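Local coordinates for protein FKBO (Streptomyces hygroscopicus, PDB 4BPS) that catalyses the hydrolysis of chorismate to a dihydroxycyclohexadiene carboxylic acid and pyruvate in the biosynthesis of the immunosuppressants FK506 and FK520, at residues E36-L41 with V75-R80; V17-C22 with D96-G101; Q262-L267 with R310-A315. All coordinates share one frame; numbering follows the deposited sequence.

Contact 1 (E36-L41 with V75-R80)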
ATOM      1  N   GLU A  36      11.146  -9.692  18.618  1.00  9.65           N
ATOM      2  CA  GLU A  36      10.023  -9.109  19.354  1.00  8.39           C
ATOM      3  C   GLU A  36       9.429  -7.903  18.625  1.00  7.93           C
ATOM      4  O   GLU A  36       8.385  -7.410  19.041  1.00  7.98           O
ATOM      5  CB  GLU A  36      10.427  -8.688  20.770  1.00  7.36           C
ATOM      6  CG  GLU A  36      11.389  -7.545  20.813  1.00  6.96           C
ATOM      7  CD  GLU A  36      11.764  -7.103  22.222  1.00  6.61           C
ATOM      8  OE1 GLU A  36      11.423  -7.788  23.225  1.00  7.32           O
ATOM      9  OE2 GLU A  36      12.411  -6.038  22.327  1.00  6.80           O
ATOM     10  N   THR A  37      10.085  -7.417  17.574  1.00  8.17           N
ATOM     11  CA  THR A  37       9.624  -6.202  16.914  1.00  7.97           C
ATOM     12  C   THR A  37       8.510  -6.434  15.890  1.00  7.59           C
ATOM     13  O   THR A  37       8.020  -5.470  15.300  1.00  7.34           O
ATOM     14  CB  THR A  37      10.796  -5.498  16.188  1.00  8.90           C
ATOM     15  OG1 THR A  37      11.271  -6.319  15.117  1.00  9.48           O
ATOM     16  CG2 THR A  37      11.950  -5.171  17.155  1.00 10.46           C
ATOM     17  N   VAL A  38       8.093  -7.676  15.672  1.00  8.13           N
ATOM     18  CA  VAL A  38       7.050  -7.959  14.684  1.00  8.41           C
ATOM     19  C   VAL A  38       5.736  -7.325  15.105  1.00  7.83           C
ATOM     20  O   VAL A  38       5.265  -7.536  16.223  1.00  8.70           O
ATOM     21  CB  VAL A  38       6.876  -9.488  14.498  1.00  9.13           C
ATOM     22  CG1 VAL A  38       5.667  -9.813  13.649  1.00 10.31           C
ATOM     23  CG2 VAL A  38       8.111 -10.097  13.851  1.00 10.23           C
ATOM     24  N   LEU A  39       5.151  -6.560  14.189  1.00  7.29           N
ATOM     25  CA  LEU A  39       3.849  -5.933  14.378  1.00  8.75           C
ATOM     26  C   LEU A  39       2.771  -6.768  13.710  1.00 10.82           C
ATOM     27  O   LEU A  39       1.757  -7.039  14.325  1.00 15.98           O
ATOM     28  CB  LEU A  39       3.810  -4.534  13.769  1.00 12.35           C
ATOM     29  CG  LEU A  39       4.226  -3.325  14.559  1.00 15.22           C
ATOM     30  CD1 LEU A  39       4.232  -2.127  13.642  1.00 14.88           C
ATOM     31  CD2 LEU A  39       3.226  -3.092  15.704  1.00 15.55           C
ATOM     32  N   GLY A  40       2.981  -7.165  12.460  1.00  9.20           N
ATOM     33  CA  GLY A  40       1.931  -7.850  11.733  1.00 10.08           C
ATOM     34  C   GLY A  40       2.465  -8.421  10.443  1.00  7.70           C
ATOM     35  O   GLY A  40       3.590  -8.107  10.047  1.00  7.91           O
ATOM     36  N   LEU A  41       1.646  -9.249   9.799  1.00  7.25           N
ATOM     37  CA  LEU A  41       2.095 -10.070   8.686  1.00  9.30           C
ATOM     38  C   LEU A  41       1.023 -10.158   7.612  1.00  6.62           C
ATOM     39  O   LEU A  41      -0.145 -10.410   7.917  1.00  7.51           O
ATOM     40  CB  LEU A  41       2.396 -11.504   9.192  1.00 15.23           C
ATOM     41  CG  LEU A  41       3.374 -11.727  10.346  1.00 21.27           C
ATOM     42  CD1 LEU A  41       2.628 -11.766  11.656  1.00 23.09           C
ATOM     43  CD2 LEU A  41       4.100 -13.010  10.112  1.00 23.31           C
ATOM     44  N   VAL A  75       6.312  -8.671   6.318  1.00  5.55           N
ATOM     45  CA  VAL A  75       6.271  -8.536   7.768  1.00  6.48           C
ATOM     46  C   VAL A  75       6.589  -7.091   8.148  1.00  6.53           C
ATOM     47  O   VAL A  75       7.637  -6.567   7.771  1.00  7.14           O
ATOM     48  CB  VAL A  75       7.280  -9.479   8.463  1.00  7.23           C
ATOM     49  CG1 VAL A  75       7.070  -9.437   9.968  1.00  7.54           C
ATOM     50  CG2 VAL A  75       7.163 -10.928   7.931  1.00  8.23           C
ATOM     51  N   TRP A  76       5.684  -6.471   8.899  1.00  6.42           N
ATOM     52  CA  TRP A  76       5.901  -5.129   9.428  1.00  6.47           C
ATOM     53  C   TRP A  76       6.412  -5.226  10.859  1.00  6.58           C
ATOM     54  O   TRP A  76       5.962  -6.068  11.654  1.00  7.63           O
ATOM     55  CB  TRP A  76       4.625  -4.292   9.297  1.00  6.83           C
ATOM     56  CG  TRP A  76       4.481  -3.892   7.876  1.00  6.77           C
ATOM     57  CD1 TRP A  76       3.779  -4.542   6.906  1.00  7.06           C
ATOM     58  CD2 TRP A  76       5.186  -2.829   7.239  1.00  6.90           C
ATOM     59  NE1 TRP A  76       3.987  -3.916   5.683  1.00  7.35           N
ATOM     60  CE2 TRP A  76       4.855  -2.864   5.872  1.00  7.19           C
ATOM     61  CE3 TRP A  76       6.065  -1.844   7.696  1.00  7.85           C
ATOM     62  CZ2 TRP A  76       5.367  -1.938   4.959  1.00  7.78           C
ATOM     63  CZ3 TRP A  76       6.564  -0.924   6.790  1.00  8.26           C
ATOM     64  CH2 TRP A  76       6.217  -0.976   5.441  1.00  8.28           C
ATOM     65  N   HIS A  77       7.355  -4.348  11.157  1.00  6.37           N
ATOM     66  CA  HIS A  77       8.075  -4.293  12.423  1.00  6.17           C
ATOM     67  C   HIS A  77       8.079  -2.866  12.955  1.00  6.49           C
ATOM     68  O   HIS A  77       7.970  -1.903  12.180  1.00  7.14           O
ATOM     69  CB  HIS A  77       9.546  -4.647  12.191  1.00  7.34           C
ATOM     70  CG  HIS A  77       9.795  -6.061  11.783  1.00  7.13           C
ATOM     71  ND1 HIS A  77      10.329  -6.985  12.651  1.00  8.06           N
ATOM     72  CD2 HIS A  77       9.638  -6.703  10.596  1.00  7.44           C
ATOM     73  CE1 HIS A  77      10.482  -8.142  12.017  1.00  8.04           C
ATOM     74  NE2 HIS A  77      10.052  -7.998  10.778  1.00  7.58           N
ATOM     75  N   ALA A  78       8.290  -2.723  14.258  1.00  6.42           N
ATOM     76  CA  ALA A  78       8.691  -1.418  14.790  1.00  7.14           C
ATOM     77  C   ALA A  78       9.533  -1.650  16.033  1.00  7.68           C
ATOM     78  O   ALA A  78      10.752  -1.590  15.962  1.00  9.26           O
ATOM     79  CB  ALA A  78       7.461  -0.536  15.074  1.00  7.77           C
ATOM     80  N   GLN A  79       8.878  -1.896  17.151  1.00  7.76           N
ATOM     81  CA  GLN A  79       9.537  -2.398  18.347  1.00  7.96           C
ATOM     82  C   GLN A  79       8.504  -3.260  19.051  1.00  7.31           C
ATOM     83  O   GLN A  79       7.399  -3.442  18.531  1.00  7.49           O
ATOM     84  CB  GLN A  79      10.074  -1.269  19.221  1.00  9.61           C
ATOM     85  CG  GLN A  79       9.053  -0.357  19.822  1.00 10.07           C
ATOM     86  CD  GLN A  79       9.688   0.961  20.304  1.00 10.48           C
ATOM     87  OE1 GLN A  79       9.538   1.998  19.642  1.00 11.27           O
ATOM     88  NE2 GLN A  79      10.344   0.937  21.460  1.00 11.38           N
ATOM     89  N   ARG A  80       8.855  -3.821  20.206  1.00  7.04           N
ATOM     90  CA  ARG A  80       7.951  -4.721  20.895  1.00  7.57           C
ATOM     91  C   ARG A  80       6.549  -4.124  21.034  1.00  6.87           C
ATOM     92  O   ARG A  80       6.392  -3.089  21.657  1.00  6.92           O
ATOM     93  CB  ARG A  80       8.550  -4.995  22.282  1.00  8.82           C
ATOM     94  CG  ARG A  80       7.676  -5.849  23.185  1.00  9.84           C
ATOM     95  CD  ARG A  80       8.337  -6.144  24.550  1.00 11.81           C
ATOM     96  NE  ARG A  80       8.897  -4.957  25.227  1.00 14.52           N
ATOM     97  CZ  ARG A  80       8.182  -4.087  25.950  1.00 18.18           C
ATOM     98  NH1 ARG A  80       6.882  -4.261  26.116  1.00 19.54           N
ATOM     99  NH2 ARG A  80       8.774  -3.050  26.543  1.00 18.98           N
TER
HETATM  100  O   HOH W   1      11.587  -3.645  21.225  1.00  7.56           O
HETATM  101  O   HOH W   2      11.831  -5.002  24.864  1.00  9.32           O
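Strands 38-41 and 75-77 pair antiparallel around a classic beta bulge, Leu-39 and Gly-40 both facing Trp-76, within the five-stranded sheet near the N-terminus. Trp-76 O grips both bulge amides, at 2.7 Å from Leu-39 N and 3.3 Å from Gly-40 N, each donor tilted from the carbonyl plane. Trp-76 N returns a bond to Gly-40 O. Val-38 with His-77 and Leu-41 with Val-75 are the non-hydrogen-bonded pairs on either side of the bulge, with their side chains on one face. There Val-38 divides its branches: CG1, anti to the backbone N (chi1 171°), touches Val-75 CG1, while CG2 comes obliquely to His-77 CE1 at 3.6 Å. Past the strand ends, Thr-37 O accepts from Ala-78 N. Thr-37 OG1 takes the N-H of His-77 ND1 at 2.7 Å, only 8° out of the ring plane, and also bonds to Asp-35 OD1, which fixes the acceptor at the imidazole edge. Leu-39, at the bulge, points toward the partner strand, its CD1 3.9 Å from Ala-78 CB. At the far end Glu-36 and Arg-80 stay beyond salt-bridge range, with Glu-36 OE1 4.3 Å from Arg-80 NE and the carboxylate and guanidinium planes 68° apart. Two waters bridge the residues, both donating to Glu-36 OE2: one accepts from the backbone Arg-80 N, the other from Arg-80 NE. On the outer side of strand 72-77 lies strand 21-25, whose Tyr-21 ring meets that of His-77; Leu-41 shares a backbone hydrogen bond with Pro-58 of strand 57-62, and the Trp-76 ring meets Phe-100 and Trp-138 of the six-stranded sheet.

Contact 2 (V17-C22 with D96-G101); sequences VTAPYC and DAYLFG
Val-17 begins the contact by setting CG2 against Ala-97 CB at 3.7 Å, with Tyr-98 CE2 slightly farther off. That methyl lies anti to the backbone N of Val-17, which sets it beside Ala-97, just ahead of strand 98-105. At Thr-18 the backbone does the touching: its carbonyl O comes obliquely to Tyr-98 CE2 at 3.5 Å, while the side chain leaves from the other side. Ala-19 continues from CE2 to the hydroxyl end of the ring, CA 3.5 Å from Tyr-98 CE2 and CB 3.7 Å from Tyr-98 OH. Pro-20 then covers one face of the phenol. Its CD stands 3.5 Å from the centroid of the Tyr-98 ring and 6° off the ring normal, a well-centred CH-pi contact, and its CG lies close to Tyr-98 CG. Tyr-98 CG lies anti to its own carbonyl carbon (chi1 -58°), and chi2 turns a ring face to Pro-20. An alanine in place of Tyr-98 would probably open a gap beside Ala-19 and Pro-20 and deprive the proline CD of its aromatic partner. From Tyr-21 the first segment becomes strand 21-25, so the loop leading into the five-stranded sheet packs on the first residue of the six-stranded sheet's strand 98-105. Around it, Leu-194 of strand 189-196 and Leu-232 of strand 229-232 touch Pro-20, Ala-196 and Leu-232 touch Tyr-98, and Arg-239 of strand 239-249 hydrogen-bonds the carbonyls of Ala-19 and Pro-20.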
ATOM      1  N   VAL A  17      12.500   4.893  20.555  1.00 12.64           N
ATOM      2  CA  VAL A  17      11.405   4.677  19.630  1.00 11.90           C
ATOM      3  C   VAL A  17      11.961   4.301  18.271  1.00 11.77           C
ATOM      4  O   VAL A  17      12.942   4.886  17.799  1.00 13.79           O
ATOM      5  CB  VAL A  17      10.492   5.933  19.528  1.00 13.39           C
ATOM      6  CG1 VAL A  17      11.277   7.151  19.071  1.00 15.57           C
ATOM      7  CG2 VAL A  17       9.331   5.660  18.595  1.00 13.65           C
ATOM      8  N   THR A  18      11.305   3.335  17.632  1.00  9.96           N
ATOM      9  CA  THR A  18      11.652   2.907  16.273  1.00  9.53           C
ATOM     10  C   THR A  18      10.408   3.012  15.384  1.00  8.31           C
ATOM     11  O   THR A  18       9.338   2.508  15.718  1.00  8.54           O
ATOM     12  CB  THR A  18      12.164   1.454  16.292  1.00 10.99           C
ATOM     13  OG1 THR A  18      13.257   1.345  17.209  1.00 13.54           O
ATOM     14  CG2 THR A  18      12.600   1.004  14.893  1.00 10.62           C
ATOM     15  N   ALA A  19      10.583   3.648  14.235  1.00  8.15           N
ATOM     16  CA  ALA A  19       9.505   3.813  13.253  1.00  7.64           C
ATOM     17  C   ALA A  19       9.311   2.516  12.460  1.00  7.05           C
ATOM     18  O   ALA A  19      10.200   1.673  12.414  1.00  7.46           O
ATOM     19  CB  ALA A  19       9.838   4.957  12.323  1.00  8.05           C
ATOM     20  N   PRO A  20       8.120   2.315  11.872  1.00  6.44           N
ATOM     21  CA  PRO A  20       7.844   1.027  11.220  1.00  6.54           C
ATOM     22  C   PRO A  20       8.779   0.729  10.078  1.00  6.78           C
ATOM     23  O   PRO A  20       9.249   1.642   9.380  1.00  7.11           O
ATOM     24  CB  PRO A  20       6.404   1.177  10.723  1.00  7.44           C
ATOM     25  CG  PRO A  20       5.809   2.236  11.649  1.00  7.79           C
ATOM     26  CD  PRO A  20       6.939   3.196  11.883  1.00  7.19           C
ATOM     27  N   TYR A  21       9.041  -0.556   9.876  1.00  6.52           N
ATOM     28  CA  TYR A  21       9.889  -0.994   8.783  1.00  7.08           C
ATOM     29  C   TYR A  21       9.473  -2.399   8.377  1.00  6.33           C
ATOM     30  O   TYR A  21       8.740  -3.088   9.086  1.00  6.49           O
ATOM     31  CB  TYR A  21      11.377  -0.941   9.162  1.00  7.79           C
ATOM     32  CG  TYR A  21      11.791  -1.794  10.340  1.00  8.10           C
ATOM     33  CD1 TYR A  21      11.638  -1.335  11.655  1.00  8.02           C
ATOM     34  CD2 TYR A  21      12.367  -3.027  10.153  1.00  8.52           C
ATOM     35  CE1 TYR A  21      12.047  -2.090  12.747  1.00  8.69           C
ATOM     36  CE2 TYR A  21      12.793  -3.793  11.233  1.00  8.18           C
ATOM     37  CZ  TYR A  21      12.653  -3.304  12.541  1.00  9.06           C
ATOM     38  OH  TYR A  21      13.078  -4.039  13.626  1.00 10.54           O
ATOM     39  N   CYS A  22       9.944  -2.808   7.211  1.00  6.61           N
ATOM     40  CA  CYS A  22       9.477  -4.009   6.566  1.00  7.32           C
ATOM     41  C   CYS A  22      10.575  -5.076   6.407  1.00  6.81           C
ATOM     42  O   CYS A  22      11.776  -4.746   6.259  1.00  7.35           O
ATOM     43  CB  CYS A  22       8.947  -3.587   5.163  1.00  8.80           C
ATOM     44  SG  CYS A  22       7.989  -4.812   4.279  1.00  8.92           S
ATOM     45  N   ASP A  96       3.865   2.182  21.626  1.00  6.21           N
ATOM     46  CA  ASP A  96       3.376   3.459  22.110  1.00  7.51           C
ATOM     47  C   ASP A  96       3.298   4.511  21.004  1.00  6.87           C
ATOM     48  O   ASP A  96       2.416   5.382  21.057  1.00  8.84           O
ATOM     49  CB  ASP A  96       4.185   3.947  23.302  1.00 10.08           C
ATOM     50  CG  ASP A  96       3.856   3.165  24.576  1.00 13.59           C
ATOM     51  OD1 ASP A  96       2.720   2.651  24.719  1.00 13.30           O
ATOM     52  OD2 ASP A  96       4.721   3.077  25.470  1.00 18.53           O
ATOM     53  N   ALA A  97       4.132   4.394  19.966  1.00  6.16           N
ATOM     54  CA  ALA A  97       4.194   5.412  18.917  1.00  5.82           C
ATOM     55  C   ALA A  97       3.487   5.075  17.603  1.00  5.37           C
ATOM     56  O   ALA A  97       3.152   6.010  16.856  1.00  5.57           O
ATOM     57  CB  ALA A  97       5.654   5.762  18.626  1.00  6.94           C
ATOM     58  N   TYR A  98       3.286   3.785  17.290  1.00  5.02           N
ATOM     59  CA  TYR A  98       2.751   3.391  15.982  1.00  5.27           C
ATOM     60  C   TYR A  98       1.737   2.258  16.111  1.00  5.07           C
ATOM     61  O   TYR A  98       1.739   1.498  17.079  1.00  6.01           O
ATOM     62  CB  TYR A  98       3.875   2.976  15.013  1.00  5.83           C
ATOM     63  CG  TYR A  98       4.875   4.083  14.801  1.00  6.26           C
ATOM     64  CD1 TYR A  98       4.583   5.163  13.955  1.00  6.43           C
ATOM     65  CD2 TYR A  98       6.104   4.091  15.461  1.00  7.16           C
ATOM     66  CE1 TYR A  98       5.506   6.208  13.795  1.00  7.25           C
ATOM     67  CE2 TYR A  98       7.009   5.129  15.295  1.00  7.65           C
ATOM     68  CZ  TYR A  98       6.712   6.170  14.451  1.00  7.74           C
ATOM     69  OH  TYR A  98       7.592   7.223  14.260  1.00  8.92           O
ATOM     70  N   LEU A  99       0.884   2.144  15.096  1.00  5.45           N
ATOM     71  CA  LEU A  99      -0.210   1.164  15.051  1.00  5.60           C
ATOM     72  C   LEU A  99      -0.205   0.493  13.669  1.00  5.30           C
ATOM     73  O   LEU A  99      -0.030   1.166  12.646  1.00  5.98           O
ATOM     74  CB  LEU A  99      -1.528   1.907  15.245  1.00  6.75           C
ATOM     75  CG  LEU A  99      -2.857   1.178  15.079  1.00  7.76           C
ATOM     76  CD1 LEU A  99      -3.014   0.181  16.179  1.00  8.47           C
ATOM     77  CD2 LEU A  99      -4.060   2.174  15.073  1.00  7.93           C
ATOM     78  N   PHE A 100      -0.407  -0.824  13.652  1.00  5.10           N
ATOM     79  CA  PHE A 100      -0.597  -1.611  12.429  1.00  5.31           C
ATOM     80  C   PHE A 100      -1.958  -2.282  12.514  1.00  4.66           C
ATOM     81  O   PHE A 100      -2.264  -2.881  13.533  1.00  5.63           O
ATOM     82  CB  PHE A 100       0.499  -2.677  12.323  1.00  5.73           C
ATOM     83  CG  PHE A 100       0.365  -3.589  11.135  1.00  6.79           C
ATOM     84  CD1 PHE A 100       0.811  -3.198   9.893  1.00  7.24           C
ATOM     85  CD2 PHE A 100      -0.184  -4.851  11.260  1.00 10.03           C
ATOM     86  CE1 PHE A 100       0.705  -4.054   8.788  1.00  8.03           C
ATOM     87  CE2 PHE A 100      -0.289  -5.696  10.155  1.00 11.19           C
ATOM     88  CZ  PHE A 100       0.148  -5.286   8.931  1.00  9.23           C
ATOM     89  N   GLY A 101      -2.742  -2.221  11.440  1.00  4.67           N
ATOM     90  CA  GLY A 101      -4.036  -2.887  11.411  1.00  4.83           C
ATOM     91  C   GLY A 101      -4.329  -3.532  10.076  1.00  4.45           C
ATOM     92  O   GLY A 101      -3.810  -3.124   9.022  1.00  4.69           O
TER

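Contact 3 (Q262-L267 with R310-A315); sequences QCEVAL and RRVCAA
Glu-264 and Cys-263 of helix 259-274 close around Val-312 of helix 306-314, where the two helices run side by side in the same general direction. Their short segments approach to 10.1 Å between axes, and their N-to-C directions differ by 34°. From Glu-264 CB, set at the flank of the interface, CG continues anti to the carbonyl carbon, and the bend at chi2 (-76°) brings CD back over the valine. Its CG lies 4.2 Å from Val-312 CG1, CD comes nearer at 3.8 Å, and OE2 nearer still at 3.6 Å, so the aliphatic part and then the carboxylate lie against one methyl. At the tip the two oxygens part company. OE1 forms a salt bridge with Arg-316, just beyond the second segment. OE2 accepts from water 3 at 2.7 Å, and the same water donates to Val-312 O at 3.0 Å, tying the carboxylate to the backbone of the partner helix. Deeper in, Cys-263 SG, anti to its backbone N (chi1 -170°), points across to Val-312 CG1 and stands 3.7 Å from Cys-313 SG. That spacing is far beyond a disulfide bond, so the sulfurs meet as unlinked neighbours. Leu-267, one turn after Cys-263, brings CD1 up to both Val-312 CG1 and Cys-313. Cys-263 also touches Val-337, which precedes the proton acceptor Glu-338 in strand 337-343. The chemistry is thus layered: an apolar, sulfur-rich interior without direct polar bonds between the two segments, and an ionic, water-bridged outer edge at Glu-264, where Arg-316 would be expected to favour the charged carboxylate.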
ATOM      1  N   GLN A 262       5.870   1.394 -19.737  1.00  5.21           N
ATOM      2  CA  GLN A 262       5.160   1.706 -18.499  1.00  5.24           C
ATOM      3  C   GLN A 262       6.052   1.485 -17.292  1.00  5.07           C
ATOM      4  O   GLN A 262       6.021   2.277 -16.347  1.00  5.23           O
ATOM      5  CB  GLN A 262       3.861   0.919 -18.340  1.00  5.14           C
ATOM      6  CG  GLN A 262       2.775   1.352 -19.327  1.00  5.46           C
ATOM      7  CD  GLN A 262       1.421   0.804 -18.967  1.00  5.42           C
ATOM      8  OE1 GLN A 262       1.193   0.246 -17.887  1.00  5.49           O
ATOM      9  NE2 GLN A 262       0.482   0.958 -19.872  1.00  6.52           N
ATOM     10  N   CYS A 263       6.839   0.405 -17.292  1.00  5.23           N
ATOM     11  CA  CYS A 263       7.694   0.113 -16.141  1.00  5.48           C
ATOM     12  C   CYS A 263       8.779   1.208 -16.013  1.00  5.32           C
ATOM     13  O   CYS A 263       9.081   1.666 -14.901  1.00  5.59           O
ATOM     14  CB  CYS A 263       8.314  -1.260 -16.320  1.00  5.87           C
ATOM     15  SG  CYS A 263       9.164  -1.868 -14.832  1.00  6.63           S
ATOM     16  N   GLU A 264       9.349   1.631 -17.153  1.00  5.42           N
ATOM     17  CA  GLU A 264      10.357   2.695 -17.123  1.00  5.76           C
ATOM     18  C   GLU A 264       9.763   3.999 -16.568  1.00  5.53           C
ATOM     19  O   GLU A 264      10.409   4.677 -15.764  1.00  5.73           O
ATOM     20  CB  GLU A 264      10.944   2.913 -18.510  1.00  6.35           C
ATOM     21  CG  GLU A 264      11.774   1.740 -19.041  1.00  8.02           C
ATOM     22  CD  GLU A 264      13.171   1.610 -18.434  1.00 11.25           C
ATOM     23  OE1 GLU A 264      13.521   2.390 -17.543  1.00 15.25           O
ATOM     24  OE2 GLU A 264      13.915   0.697 -18.845  1.00 12.25           O
ATOM     25  N   VAL A 265       8.552   4.362 -16.996  1.00  5.64           N
ATOM     26  CA  VAL A 265       7.926   5.576 -16.495  1.00  5.98           C
ATOM     27  C   VAL A 265       7.536   5.439 -15.021  1.00  5.68           C
ATOM     28  O   VAL A 265       7.647   6.389 -14.251  1.00  5.78           O
ATOM     29  CB  VAL A 265       6.724   5.995 -17.371  1.00  6.51           C
ATOM     30  CG1 VAL A 265       5.944   7.137 -16.726  1.00  7.58           C
ATOM     31  CG2 VAL A 265       7.240   6.415 -18.749  1.00  7.22           C
ATOM     32  N   ALA A 266       7.066   4.260 -14.605  1.00  5.56           N
ATOM     33  CA  ALA A 266       6.765   4.031 -13.195  1.00  5.54           C
ATOM     34  C   ALA A 266       8.016   4.268 -12.355  1.00  5.40           C
ATOM     35  O   ALA A 266       7.978   4.939 -11.318  1.00  5.62           O
ATOM     36  CB  ALA A 266       6.228   2.618 -12.986  1.00  6.34           C
ATOM     37  N   LEU A 267       9.144   3.698 -12.779  1.00  5.56           N
ATOM     38  CA  LEU A 267      10.401   3.888 -12.061  1.00  5.74           C
ATOM     39  C   LEU A 267      10.837   5.358 -12.109  1.00  5.29           C
ATOM     40  O   LEU A 267      11.343   5.880 -11.125  1.00  5.35           O
ATOM     41  CB  LEU A 267      11.457   2.952 -12.629  1.00  6.57           C
ATOM     42  CG  LEU A 267      11.237   1.470 -12.300  1.00  7.17           C
ATOM     43  CD1 LEU A 267      12.140   0.596 -13.190  1.00  8.29           C
ATOM     44  CD2 LEU A 267      11.500   1.204 -10.843  1.00  9.21           C
ATOM     45  N   ARG A 310      10.893  -7.960 -14.669  1.00  7.13           N
ATOM     46  CA  ARG A 310      11.979  -8.282 -13.751  1.00  8.08           C
ATOM     47  C   ARG A 310      13.301  -7.715 -14.280  1.00  8.28           C
ATOM     48  O   ARG A 310      14.079  -7.133 -13.515  1.00  8.29           O
ATOM     49  CB  ARG A 310      12.104  -9.793 -13.561  1.00  8.83           C
ATOM     50  CG  ARG A 310      13.043 -10.152 -12.419  1.00 10.34           C
ATOM     51  CD  ARG A 310      13.161 -11.671 -12.212  1.00 13.45           C
ATOM     52  NE  ARG A 310      11.867 -12.310 -11.924  1.00 17.80           N
ATOM     53  CZ  ARG A 310      11.274 -12.327 -10.732  1.00 23.52           C
ATOM     54  NH1 ARG A 310      11.859 -11.757  -9.684  1.00 25.58           N
ATOM     55  NH2 ARG A 310      10.100 -12.933 -10.580  1.00 25.87           N
ATOM     56  N   ARG A 311      13.532  -7.870 -15.584  1.00  8.06           N
ATOM     57  CA  ARG A 311      14.786  -7.432 -16.182  1.00  9.10           C
ATOM     58  C   ARG A 311      14.892  -5.904 -16.228  1.00  8.61           C
ATOM     59  O   ARG A 311      15.968  -5.347 -15.972  1.00  9.77           O
ATOM     60  CB  ARG A 311      14.977  -8.058 -17.580  1.00 11.42           C
ATOM     61  CG  ARG A 311      15.171  -9.584 -17.524  1.00 15.23           C
ATOM     62  CD  ARG A 311      15.620 -10.218 -18.849  1.00 22.75           C
ATOM     63  NE  ARG A 311      15.046  -9.567 -20.024  1.00 30.69           N
ATOM     64  CZ  ARG A 311      13.946  -9.971 -20.654  1.00 35.58           C
ATOM     65  NH1 ARG A 311      13.280 -11.038 -20.220  1.00 37.19           N
ATOM     66  NH2 ARG A 311      13.508  -9.304 -21.721  1.00 36.13           N
ATOM     67  N   VAL A 312      13.797  -5.216 -16.536  1.00  8.37           N
ATOM     68  CA  VAL A 312      13.799  -3.768 -16.510  1.00  8.68           C
ATOM     69  C   VAL A 312      14.117  -3.260 -15.119  1.00  8.35           C
ATOM     70  O   VAL A 312      14.931  -2.334 -14.950  1.00  9.74           O
ATOM     71  CB  VAL A 312      12.436  -3.204 -16.985  1.00 10.01           C
ATOM     72  CG1 VAL A 312      12.361  -1.706 -16.744  1.00 11.02           C
ATOM     73  CG2 VAL A 312      12.189  -3.522 -18.459  1.00 11.06           C
ATOM     74  N   CYS A 313      13.484  -3.856 -14.119  1.00  7.94           N
ATOM     75  CA  CYS A 313      13.706  -3.427 -12.758  1.00  8.76           C
ATOM     76  C   CYS A 313      15.138  -3.719 -12.320  1.00  9.31           C
ATOM     77  O   CYS A 313      15.750  -2.898 -11.652  1.00  9.96           O
ATOM     78  CB  CYS A 313      12.707  -4.088 -11.809  1.00  8.98           C
ATOM     79  SG  CYS A 313      11.013  -3.445 -11.988  1.00  8.73           S
ATOM     80  N   ALA A 314      15.663  -4.890 -12.668  1.00  9.36           N
ATOM     81  CA  ALA A 314      17.006  -5.279 -12.266  1.00 10.29           C
ATOM     82  C   ALA A 314      18.072  -4.340 -12.845  1.00  9.40           C
ATOM     83  O   ALA A 314      19.165  -4.227 -12.289  1.00  9.72           O
ATOM     84  CB  ALA A 314      17.291  -6.702 -12.678  1.00 11.35           C
ATOM     85  N   ALA A 315      17.781  -3.672 -13.960  1.00  8.39           N
ATOM     86  CA  ALA A 315      18.730  -2.743 -14.524  1.00  8.95           C
ATOM     87  C   ALA A 315      18.764  -1.413 -13.777  1.00  9.42           C
ATOM     88  O   ALA A 315      19.692  -0.628 -13.986  1.00 12.29           O
ATOM     89  CB  ALA A 315      18.397  -2.490 -16.003  1.00  9.94           C
TER
HETATM   90  O   HOH W   3      15.769  -0.495 -17.213  1.00 16.04           O

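In the fold
Contacts 1 and 2 adjoin, their centres about 8 Å apart, and share the sheet in which strand 72-77 lies between 21-25 and 38-44. Along the chain, 17-22 comes first and 96-101 last, with both segments of contact 1 between them. Probable hydrogen bonds, from His-77 N to Tyr-21 O and from Thr-18 N to Gln-79 OE1, join the two. Contact 2 connects this N-terminal sheet to strand 98-105 of the six-stranded sheet. Contact 3 comes later in the chain, its centre about 30 Å from each of theirs, between helices beside strand 337-343. The chorismatase thus keeps its N-terminal sheet contacts remote from the helix pair nearer its catalytic glutamate.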